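Local coordinates for putative uncharacterized protein (Paracoccus denitrificans, PDB 3DML) that probably reduces or exchanges disulfide bonds in the periplasm as a thioredoxin-like thiol-disulfide oxidoreductase of chemotrophic sulfur oxidation, at residues R21-E26 with V81-D86; P28-C33 with F76-V81; G90-Y95 with A106-Q111. All blocks are in the same frame, centred on the assembly; numbering follows the deposited sequence.

Contact 1 (R21-E26 with V81-D86); sequences RLLMFE and VLMAGD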
loop_
_atom_site.group_PDB
_atom_site.type_symbol
_atom_site.label_atom_id
_atom_site.label_comp_id
_atom_site.label_asym_id
_atom_site.label_seq_id
_atom_site.Cartn_x
_atom_site.Cartn_y
_atom_site.Cartn_z
ATOM N N ARG A 21 -6.446 -5.441 -2.928
ATOM C CA ARG A 21 -5.645 -4.424 -3.610
ATOM C C ARG A 21 -4.799 -3.709 -2.564
ATOM O O ARG A 21 -5.252 -3.529 -1.441
ATOM C CB ARG A 21 -6.535 -3.364 -4.267
ATOM C CG ARG A 21 -7.233 -3.771 -5.551
ATOM C CD ARG A 21 -8.061 -2.605 -6.055
ATOM N NE ARG A 21 -9.279 -2.419 -5.256
ATOM C CZ ARG A 21 -9.943 -1.269 -5.133
ATOM N NH1 ARG A 21 -9.520 -0.161 -5.749
ATOM N NH2 ARG A 21 -11.037 -1.228 -4.377
ATOM N N LEU A 22 -3.615 -3.266 -2.946
ATOM C CA LEU A 22 -2.793 -2.446 -2.064
ATOM C C LEU A 22 -2.761 -1.028 -2.587
ATOM O O LEU A 22 -2.207 -0.772 -3.654
ATOM C CB LEU A 22 -1.360 -2.969 -2.006
ATOM C CG LEU A 22 -0.463 -2.421 -0.896
ATOM C CD1 LEU A 22 -0.925 -2.883 0.500
ATOM C CD2 LEU A 22 0.910 -2.966 -1.159
ATOM N N LEU A 23 -3.344 -0.112 -1.832
ATOM C CA LEU A 23 -3.281 1.292 -2.165
ATOM C C LEU A 23 -2.020 1.873 -1.583
ATOM O O LEU A 23 -1.737 1.710 -0.381
ATOM C CB LEU A 23 -4.474 2.034 -1.570
ATOM C CG LEU A 23 -5.842 1.569 -2.017
ATOM C CD1 LEU A 23 -6.890 2.440 -1.321
ATOM C CD2 LEU A 23 -5.970 1.661 -3.530
HETATM N N MSE A 24 -1.268 2.560 -2.424
HETATM C CA MSE A 24 -0.084 3.242 -1.970
HETATM C C MSE A 24 -0.311 4.742 -2.067
HETATM O O MSE A 24 -0.512 5.274 -3.167
HETATM C CB MSE A 24 1.105 2.833 -2.820
HETATM C CG MSE A 24 2.318 3.661 -2.517
HETATM SE SE MSE A 24 3.796 3.228 -3.676
HETATM C CE MSE A 24 5.106 4.159 -2.582
ATOM N N PHE A 25 -0.280 5.414 -0.920
ATOM C CA PHE A 25 -0.500 6.847 -0.860
ATOM C C PHE A 25 0.816 7.594 -0.874
ATOM O O PHE A 25 1.701 7.319 -0.055
ATOM C CB PHE A 25 -1.346 7.217 0.366
ATOM C CG PHE A 25 -2.770 6.791 0.241
ATOM C CD1 PHE A 25 -3.715 7.653 -0.316
ATOM C CD2 PHE A 25 -3.167 5.513 0.646
ATOM C CE1 PHE A 25 -5.048 7.248 -0.436
ATOM C CE2 PHE A 25 -4.490 5.099 0.529
ATOM C CZ PHE A 25 -5.442 5.952 -0.018
ATOM N N GLU A 26 0.922 8.539 -1.808
ATOM C CA GLU A 26 2.151 9.304 -2.059
ATOM C C GLU A 26 1.907 10.804 -2.010
ATOM O O GLU A 26 0.760 11.249 -1.938
ATOM C CB GLU A 26 2.673 8.985 -3.459
ATOM C CG GLU A 26 2.997 7.541 -3.707
ATOM C CD GLU A 26 4.019 7.386 -4.810
ATOM O OE1 GLU A 26 4.861 6.475 -4.709
ATOM O OE2 GLU A 26 3.985 8.180 -5.774
ATOM N N VAL A 81 -2.317 0.767 2.052
ATOM C CA VAL A 81 -3.553 0.293 2.650
ATOM C C VAL A 81 -4.018 -0.959 1.912
ATOM O O VAL A 81 -4.238 -0.932 0.697
ATOM C CB VAL A 81 -4.680 1.349 2.617
ATOM C CG1 VAL A 81 -5.942 0.777 3.273
ATOM C CG2 VAL A 81 -4.242 2.628 3.346
ATOM N N LEU A 82 -4.163 -2.047 2.653
ATOM C CA LEU A 82 -4.685 -3.271 2.059
ATOM C C LEU A 82 -6.195 -3.204 2.135
ATOM O O LEU A 82 -6.781 -3.143 3.233
ATOM C CB LEU A 82 -4.149 -4.515 2.773
ATOM C CG LEU A 82 -4.578 -5.831 2.112
ATOM C CD1 LEU A 82 -3.825 -6.068 0.783
ATOM C CD2 LEU A 82 -4.388 -7.001 3.066
HETATM N N MSE A 83 -6.809 -3.227 0.957
HETATM C CA MSE A 83 -8.260 -3.188 0.796
HETATM C C MSE A 83 -8.757 -4.577 0.482
HETATM O O MSE A 83 -8.171 -5.283 -0.343
HETATM C CB MSE A 83 -8.634 -2.307 -0.393
HETATM C CG MSE A 83 -8.032 -0.947 -0.394
HETATM SE SE MSE A 83 -8.730 0.146 1.075
HETATM C CE MSE A 83 -10.545 0.315 0.409
ATOM N N ALA A 84 -9.859 -4.956 1.110
ATOM C CA ALA A 84 -10.569 -6.176 0.739
ATOM C C ALA A 84 -11.874 -5.683 0.139
ATOM O O ALA A 84 -12.736 -5.151 0.847
ATOM C CB ALA A 84 -10.827 -7.017 1.947
ATOM N N GLY A 85 -12.000 -5.813 -1.174
ATOM C CA GLY A 85 -13.116 -5.200 -1.869
ATOM C C GLY A 85 -12.986 -3.699 -1.690
ATOM O O GLY A 85 -11.928 -3.125 -1.927
ATOM N N ASP A 86 -14.044 -3.045 -1.245
ATOM C CA ASP A 86 -13.952 -1.589 -1.176
ATOM C C ASP A 86 -13.625 -1.071 0.224
ATOM O O ASP A 86 -13.821 0.109 0.486
ATOM C CB ASP A 86 -15.263 -0.962 -1.654
ATOM C CG ASP A 86 -15.588 -1.303 -3.099
ATOM O OD1 ASP A 86 -14.664 -1.353 -3.957
ATOM O OD2 ASP A 86 -16.791 -1.515 -3.376
HETATM O O HOH W 1 -9.997 -4.389 -3.100
#
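In Arg21, CG stands anti to the carbonyl carbon (chi1 -76°), and a further bend at chi3 (-75°) turns NE off the straight line of the chain; in this conformer, one of two modelled, the guanidinium ends up beside the turn that follows strand 79-84. That strand and strand 20-26, which carries Arg21, are antiparallel neighbours in the mixed sheet of the thioredoxin fold. Arg21 NH2 donates to Gly85 O over 3.2 Å, the donor standing well above the carbonyl plane, and makes a long salt bridge to Asp86 OD1 (3.7 Å) in which the guanidinium and carboxylate planes are perpendicular. Water 1 adds a bridge, accepting from Arg21 NE at 3.0 Å and donating to Gly85 O. Arginine suits this partly exposed edge of the contact because its long arm can span from one strand to the turn of the next.

In the pairing itself, Arg21 with Met83 and Leu23 with Val81 are hydrogen-bonded pairs, and Leu22 with Leu82 between them is a non-hydrogen-bonded one. Met83 N donates to Arg21 O at 2.9 Å. On the sheet face of Arg21 and Leu23, the side chains of Leu23 and the selenomethionine Met83 cross at a slant, Met83 CG lying 3.7 Å from Leu23 CD1. The opposite face carries Leu22 and Leu82, whose side chains also touch helix 98-112, Leu22 on Phe101 and Leu105, and Leu82 on Leu108 and Ala112. Branched aliphatic residues fit these buried places, Leu22 and Leu82 on one face and Leu23 and Val81 on the other, since they fill space without leaving polar side-chain atoms to satisfy. Farther along strand 20-26, the Phe25 ring approaches Val81 at a slant, Phe25 CE2 lying 3.8 Å from Val81 CG2.

Contact 2 (P28-C33 with F76-V81); sequences PGCLYC and FTPTFV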
loop_
_atom_site.group_PDB
_atom_site.type_symbol
_atom_site.label_atom_id
_atom_site.label_comp_id
_atom_site.label_asym_id
_atom_site.label_seq_id
_atom_site.Cartn_x
_atom_site.Cartn_y
_atom_site.Cartn_z
ATOM N N PRO A 28 4.182 14.701 -3.491
ATOM C CA PRO A 28 5.391 15.263 -4.082
ATOM C C PRO A 28 6.522 15.420 -3.089
ATOM O O PRO A 28 6.307 15.800 -1.921
ATOM C CB PRO A 28 4.926 16.640 -4.586
ATOM C CG PRO A 28 3.504 16.440 -4.892
ATOM C CD PRO A 28 3.018 15.570 -3.748
ATOM N N GLY A 29 7.727 15.105 -3.557
ATOM C CA GLY A 29 8.929 15.259 -2.757
ATOM C C GLY A 29 9.110 14.226 -1.660
ATOM O O GLY A 29 9.962 14.397 -0.794
ATOM N N CYS A 30 8.309 13.160 -1.677
ATOM C CA CYS A 30 8.445 12.120 -0.663
ATOM C C CYS A 30 9.590 11.157 -0.999
ATOM O O CYS A 30 9.472 10.293 -1.877
ATOM C CB CYS A 30 7.130 11.357 -0.481
ATOM S SG CYS A 30 7.182 10.200 0.915
ATOM N N LEU A 31 10.699 11.315 -0.292
ATOM C CA LEU A 31 11.872 10.492 -0.540
ATOM C C LEU A 31 11.615 8.998 -0.325
ATOM O O LEU A 31 12.075 8.168 -1.109
ATOM C CB LEU A 31 13.026 10.976 0.322
ATOM C CG LEU A 31 14.385 10.339 0.108
ATOM C CD1 LEU A 31 15.423 11.466 0.152
ATOM C CD2 LEU A 31 14.677 9.325 1.183
ATOM N N TYR A 32 10.891 8.650 0.736
ATOM C CA TYR A 32 10.591 7.247 1.025
ATOM C C TYR A 32 9.638 6.588 0.020
ATOM O O TYR A 32 9.805 5.414 -0.259
ATOM C CB TYR A 32 10.137 7.060 2.481
ATOM C CG TYR A 32 11.329 7.054 3.423
ATOM C CD1 TYR A 32 11.793 8.233 4.001
ATOM C CD2 TYR A 32 12.021 5.876 3.674
ATOM C CE1 TYR A 32 12.904 8.227 4.844
ATOM C CE2 TYR A 32 13.132 5.859 4.518
ATOM C CZ TYR A 32 13.556 7.047 5.104
ATOM O OH TYR A 32 14.666 7.015 5.927
ATOM N N CYS A 33 8.674 7.338 -0.520
ATOM C CA CYS A 33 7.917 6.883 -1.719
ATOM C C CYS A 33 8.846 6.564 -2.877
ATOM O O CYS A 33 8.722 5.522 -3.512
ATOM C CB CYS A 33 6.903 7.927 -2.181
ATOM S SG CYS A 33 5.559 8.109 -0.995
ATOM N N PHE A 76 0.328 10.056 6.529
ATOM C CA PHE A 76 1.758 9.812 6.412
ATOM C C PHE A 76 1.974 9.234 5.038
ATOM O O PHE A 76 1.136 8.488 4.563
ATOM C CB PHE A 76 2.248 8.800 7.468
ATOM C CG PHE A 76 3.746 8.636 7.487
ATOM C CD1 PHE A 76 4.534 9.452 8.304
ATOM C CD2 PHE A 76 4.364 7.668 6.691
ATOM C CE1 PHE A 76 5.946 9.294 8.309
ATOM C CE2 PHE A 76 5.764 7.506 6.693
ATOM C CZ PHE A 76 6.544 8.329 7.487
ATOM N N THR A 77 3.043 9.638 4.361
ATOM C CA THR A 77 3.431 8.970 3.115
ATOM C C THR A 77 4.873 8.430 3.214
ATOM O O THR A 77 5.740 9.106 3.766
ATOM C CB THR A 77 3.353 9.915 1.900
ATOM O OG1 THR A 77 4.236 11.019 2.096
ATOM C CG2 THR A 77 1.926 10.442 1.694
ATOM N N PRO A 78 5.131 7.218 2.677
ATOM C CA PRO A 78 4.159 6.339 2.018
ATOM C C PRO A 78 3.284 5.612 3.034
ATOM O O PRO A 78 3.754 5.222 4.111
ATOM C CB PRO A 78 5.044 5.324 1.270
ATOM C CG PRO A 78 6.308 5.268 2.093
ATOM C CD PRO A 78 6.478 6.604 2.756
ATOM N N THR A 79 2.013 5.440 2.698
ATOM C CA THR A 79 1.148 4.539 3.472
ATOM C C THR A 79 0.614 3.506 2.496
ATOM O O THR A 79 0.203 3.857 1.386
ATOM C CB THR A 79 -0.032 5.302 4.125
ATOM O OG1 THR A 79 0.474 6.145 5.168
ATOM C CG2 THR A 79 -1.070 4.334 4.738
ATOM N N PHE A 80 0.585 2.252 2.910
ATOM C CA PHE A 80 0.077 1.188 2.057
ATOM C C PHE A 80 -1.169 0.625 2.706
ATOM O O PHE A 80 -1.081 0.096 3.806
ATOM C CB PHE A 80 1.115 0.077 1.906
ATOM C CG PHE A 80 2.447 0.566 1.379
ATOM C CD1 PHE A 80 2.681 0.596 -0.003
ATOM C CD2 PHE A 80 3.441 0.999 2.257
ATOM C CE1 PHE A 80 3.906 1.038 -0.510
ATOM C CE2 PHE A 80 4.686 1.464 1.772
ATOM C CZ PHE A 80 4.909 1.482 0.376
ATOM N N VAL A 81 -2.317 0.767 2.052
ATOM C CA VAL A 81 -3.553 0.293 2.650
ATOM C C VAL A 81 -4.018 -0.959 1.912
ATOM O O VAL A 81 -4.238 -0.932 0.697
ATOM C CB VAL A 81 -4.680 1.349 2.617
ATOM C CG1 VAL A 81 -5.942 0.777 3.273
ATOM C CG2 VAL A 81 -4.242 2.628 3.346
#
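Cys30 and Cys33, the CxxC pair of the thioredoxin fold, face Thr77 and the cis-proline Pro78. This structure is the reduced form; the disulfide between the two cysteines is seen in another structure of the protein. In Cys30, SG is anti to the backbone N (chi1 -173°), which directs the sulfur over the start of the helix. There Cys30 SG accepts a bond from Cys33 N at 3.5 Å and serves as the N-cap. The same sulfur of Cys30 lies 3.3 Å from Thr77 OG1, a hydroxyl whose hydrogen bond goes to Gln27 NE2. That OG1 sits between the backbone N and the carbonyl carbon (chi1 60°); threonine fits here because its hydroxyl takes the bond from Gln27 while its CB lies by both sulfurs.

In Cys33, SG stands instead anti to the carbonyl carbon (chi1 -68°) and packs 3.6 Å from Pro78 CB. Of the Tyr32 side chain, CB meets Pro78 CD at 3.7 Å, while the ring leads away. The cis peptide before Pro78 is a hallmark of thioredoxin-like active sites, and the compact proline ring fits closely against the first turn of the helix, carrying no polar side-chain group toward the sulfurs.

Cys33 also touches Glu26 at the end of strand 20-26, and Pro78 leans on Tyr95, so the contact seats the start of helix 31-39 on the loop leading into strand 79-84, beside strands 20-26 and 87-93.

Contact 3 (G90-Y95 with A106-Q111); sequences GRLEGY and ARLIGQ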
loop_
_atom_site.group_PDB
_atom_site.type_symbol
_atom_site.label_atom_id
_atom_site.label_comp_id
_atom_site.label_asym_id
_atom_site.label_seq_id
_atom_site.Cartn_x
_atom_site.Cartn_y
_atom_site.Cartn_z
ATOM N N GLY A 90 -6.337 -3.448 6.487
ATOM C CA GLY A 90 -5.238 -3.096 7.383
ATOM C C GLY A 90 -4.308 -2.192 6.615
ATOM O O GLY A 90 -4.528 -1.956 5.430
ATOM N N ARG A 91 -3.274 -1.683 7.278
ATOM C CA ARG A 91 -2.337 -0.787 6.603
ATOM C C ARG A 91 -0.943 -0.867 7.192
ATOM O O ARG A 91 -0.753 -1.287 8.336
ATOM C CB ARG A 91 -2.849 0.674 6.641
ATOM C CG ARG A 91 -2.803 1.326 8.022
ATOM C CD ARG A 91 -3.102 2.837 7.899
ATOM N NE ARG A 91 -4.466 3.098 7.422
ATOM C CZ ARG A 91 -4.971 4.322 7.224
ATOM N NH1 ARG A 91 -4.211 5.396 7.429
ATOM N NH2 ARG A 91 -6.222 4.461 6.788
ATOM N N LEU A 92 0.027 -0.485 6.374
ATOM C CA LEU A 92 1.402 -0.299 6.799
ATOM C C LEU A 92 1.740 1.164 6.555
ATOM O O LEU A 92 1.525 1.675 5.451
ATOM C CB LEU A 92 2.338 -1.082 5.893
ATOM C CG LEU A 92 2.246 -2.564 5.676
ATOM C CD1 LEU A 92 3.427 -2.923 4.764
ATOM C CD2 LEU A 92 2.364 -3.191 7.050
ATOM N N GLU A 93 2.290 1.844 7.555
ATOM C CA GLU A 93 2.700 3.225 7.343
ATOM C C GLU A 93 4.224 3.287 7.346
ATOM O O GLU A 93 4.862 2.837 8.297
ATOM C CB GLU A 93 2.086 4.157 8.406
ATOM C CG GLU A 93 0.526 4.120 8.395
ATOM C CD GLU A 93 -0.112 5.006 9.470
ATOM O OE1 GLU A 93 0.336 4.931 10.630
ATOM O OE2 GLU A 93 -1.103 5.740 9.169
ATOM N N GLY A 94 4.775 3.862 6.288
ATOM C CA GLY A 94 6.222 4.042 6.127
ATOM C C GLY A 94 6.893 2.917 5.341
ATOM O O GLY A 94 6.261 1.905 4.996
ATOM N N TYR A 95 8.174 3.121 5.050
ATOM C CA TYR A 95 8.970 2.170 4.296
ATOM C C TYR A 95 10.398 2.130 4.868
ATOM O O TYR A 95 11.310 2.776 4.345
ATOM C CB TYR A 95 8.952 2.495 2.789
ATOM C CG TYR A 95 9.876 1.582 2.007
ATOM C CD1 TYR A 95 9.726 0.193 2.068
ATOM C CD2 TYR A 95 10.915 2.111 1.220
ATOM C CE1 TYR A 95 10.595 -0.671 1.366
ATOM C CE2 TYR A 95 11.784 1.259 0.504
ATOM C CZ TYR A 95 11.608 -0.130 0.597
ATOM O OH TYR A 95 12.462 -0.972 -0.067
ATOM N N ALA A 106 2.735 -9.397 4.286
ATOM C CA ALA A 106 2.265 -10.768 4.423
ATOM C C ALA A 106 1.327 -10.931 5.630
ATOM O O ALA A 106 0.311 -11.597 5.517
ATOM C CB ALA A 106 3.453 -11.773 4.466
ATOM N N ARG A 107 1.640 -10.308 6.766
ATOM C CA ARG A 107 0.712 -10.350 7.910
ATOM C C ARG A 107 -0.654 -9.787 7.535
ATOM O O ARG A 107 -1.702 -10.342 7.921
ATOM C CB ARG A 107 1.244 -9.605 9.136
ATOM C CG ARG A 107 0.324 -9.814 10.356
ATOM C CD ARG A 107 0.702 -8.934 11.561
ATOM N NE ARG A 107 0.525 -7.501 11.292
ATOM C CZ ARG A 107 -0.572 -6.794 11.577
ATOM N NH1 ARG A 107 -1.624 -7.370 12.154
ATOM N NH2 ARG A 107 -0.613 -5.497 11.278
ATOM N N LEU A 108 -0.654 -8.678 6.796
ATOM C CA LEU A 108 -1.921 -8.049 6.401
ATOM C C LEU A 108 -2.717 -8.941 5.450
ATOM O O LEU A 108 -3.935 -9.116 5.616
ATOM C CB LEU A 108 -1.660 -6.693 5.741
ATOM C CG LEU A 108 -1.093 -5.573 6.600
ATOM C CD1 LEU A 108 -1.093 -4.295 5.778
ATOM C CD2 LEU A 108 -1.902 -5.406 7.874
ATOM N N ILE A 109 -2.036 -9.514 4.464
ATOM C CA ILE A 109 -2.709 -10.411 3.531
ATOM C C ILE A 109 -3.331 -11.609 4.261
ATOM O O ILE A 109 -4.481 -11.979 3.975
ATOM C CB ILE A 109 -1.777 -10.865 2.360
ATOM C CG1 ILE A 109 -1.403 -9.647 1.496
ATOM C CG2 ILE A 109 -2.463 -11.963 1.511
ATOM C CD1 ILE A 109 -0.314 -9.896 0.480
ATOM N N GLY A 110 -2.586 -12.160 5.219
ATOM C CA GLY A 110 -3.020 -13.319 6.012
ATOM C C GLY A 110 -4.246 -12.997 6.829
ATOM O O GLY A 110 -5.172 -13.804 6.944
ATOM N N GLN A 111 -4.263 -11.795 7.382
ATOM C CA GLN A 111 -5.353 -11.353 8.218
ATOM C C GLN A 111 -6.614 -11.022 7.402
ATOM O O GLN A 111 -7.723 -11.118 7.911
ATOM C CB GLN A 111 -4.830 -10.232 9.118
ATOM C CG GLN A 111 -5.656 -8.995 9.316
ATOM C CD GLN A 111 -4.764 -7.811 9.667
ATOM O OE1 GLN A 111 -5.155 -6.655 9.528
ATOM N NE2 GLN A 111 -3.538 -8.108 10.111
HETATM O O HOH W 2 0.972 -2.994 9.821
#
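Strand 87-93, an outermost strand of the thioredoxin-fold sheet, is packed here by the C-terminal helix 98-112 that follows it, a beta-alpha pairing that covers one face of the sheet. The short segments run nearly antiparallel, at 172°, with their axes 8.6 Å apart. Leu108 carries the contact. With CG anti to the carbonyl carbon (chi1 -67°) and CD1 extended onward (chi2 -173°), it reaches from the helix onto the strand backbone, and Leu108 CD1 rests 3.7 Å from Arg91 C. The same methyl of Leu108 meets Leu92 CG at 3.8 Å, the two leucine side chains slanting across one another. Leucine suits both places: each is buried, and each offers a forked end that fills the space between helix and sheet. Leu92 extends the packing to Phe101 and Met104, farther back along the same helix.

Gly90 lets the helix come this close. A CB at its position would point toward the helix and collide with Leu108 CD2, so the absence of a side chain is what leaves room for that methyl, which lies 4.1 Å from Gly90 CA.

Arg91 points away from the helix, to the other side of the sheet, where several partners hold its guanidinium. NE forms a salt bridge with Glu88, and Arg91 NH1 another with Glu93 OE2 (3.6 Å), which lies at the guanidinium edge, in its plane. Hydrogen bonds run from NH2 to Arg72 O and from NH1 to Pro73 O. The long, many-handed arginine suits a place with so many acceptors around it. Arg91 O, for its part, takes a proton from water 2 (2.8 Å), which accepts a weak bond from Arg107 NH2 (3.3 Å).

How the contacts relate
All three contacts meet on one mixed sheet. Contact 1 and contact 2 both use strand 79-84, share Val81 and have centres about 14 Å apart; contact 2 falls within the chain span that contact 1 encloses, and contact 3 follows both. The centres of contacts 1 and 3 are about 10 Å apart, those of contacts 2 and 3 about 15 Å. Strand 79-84 lies between strands 20-26 and 87-93, with probable backbone bonds from Phe25 N to Thr79 O and from Leu82 N to Gly90 O. Thus the central pairing and the helix-covered edge strand form the framework from which the CxxC site projects at one end of the sheet.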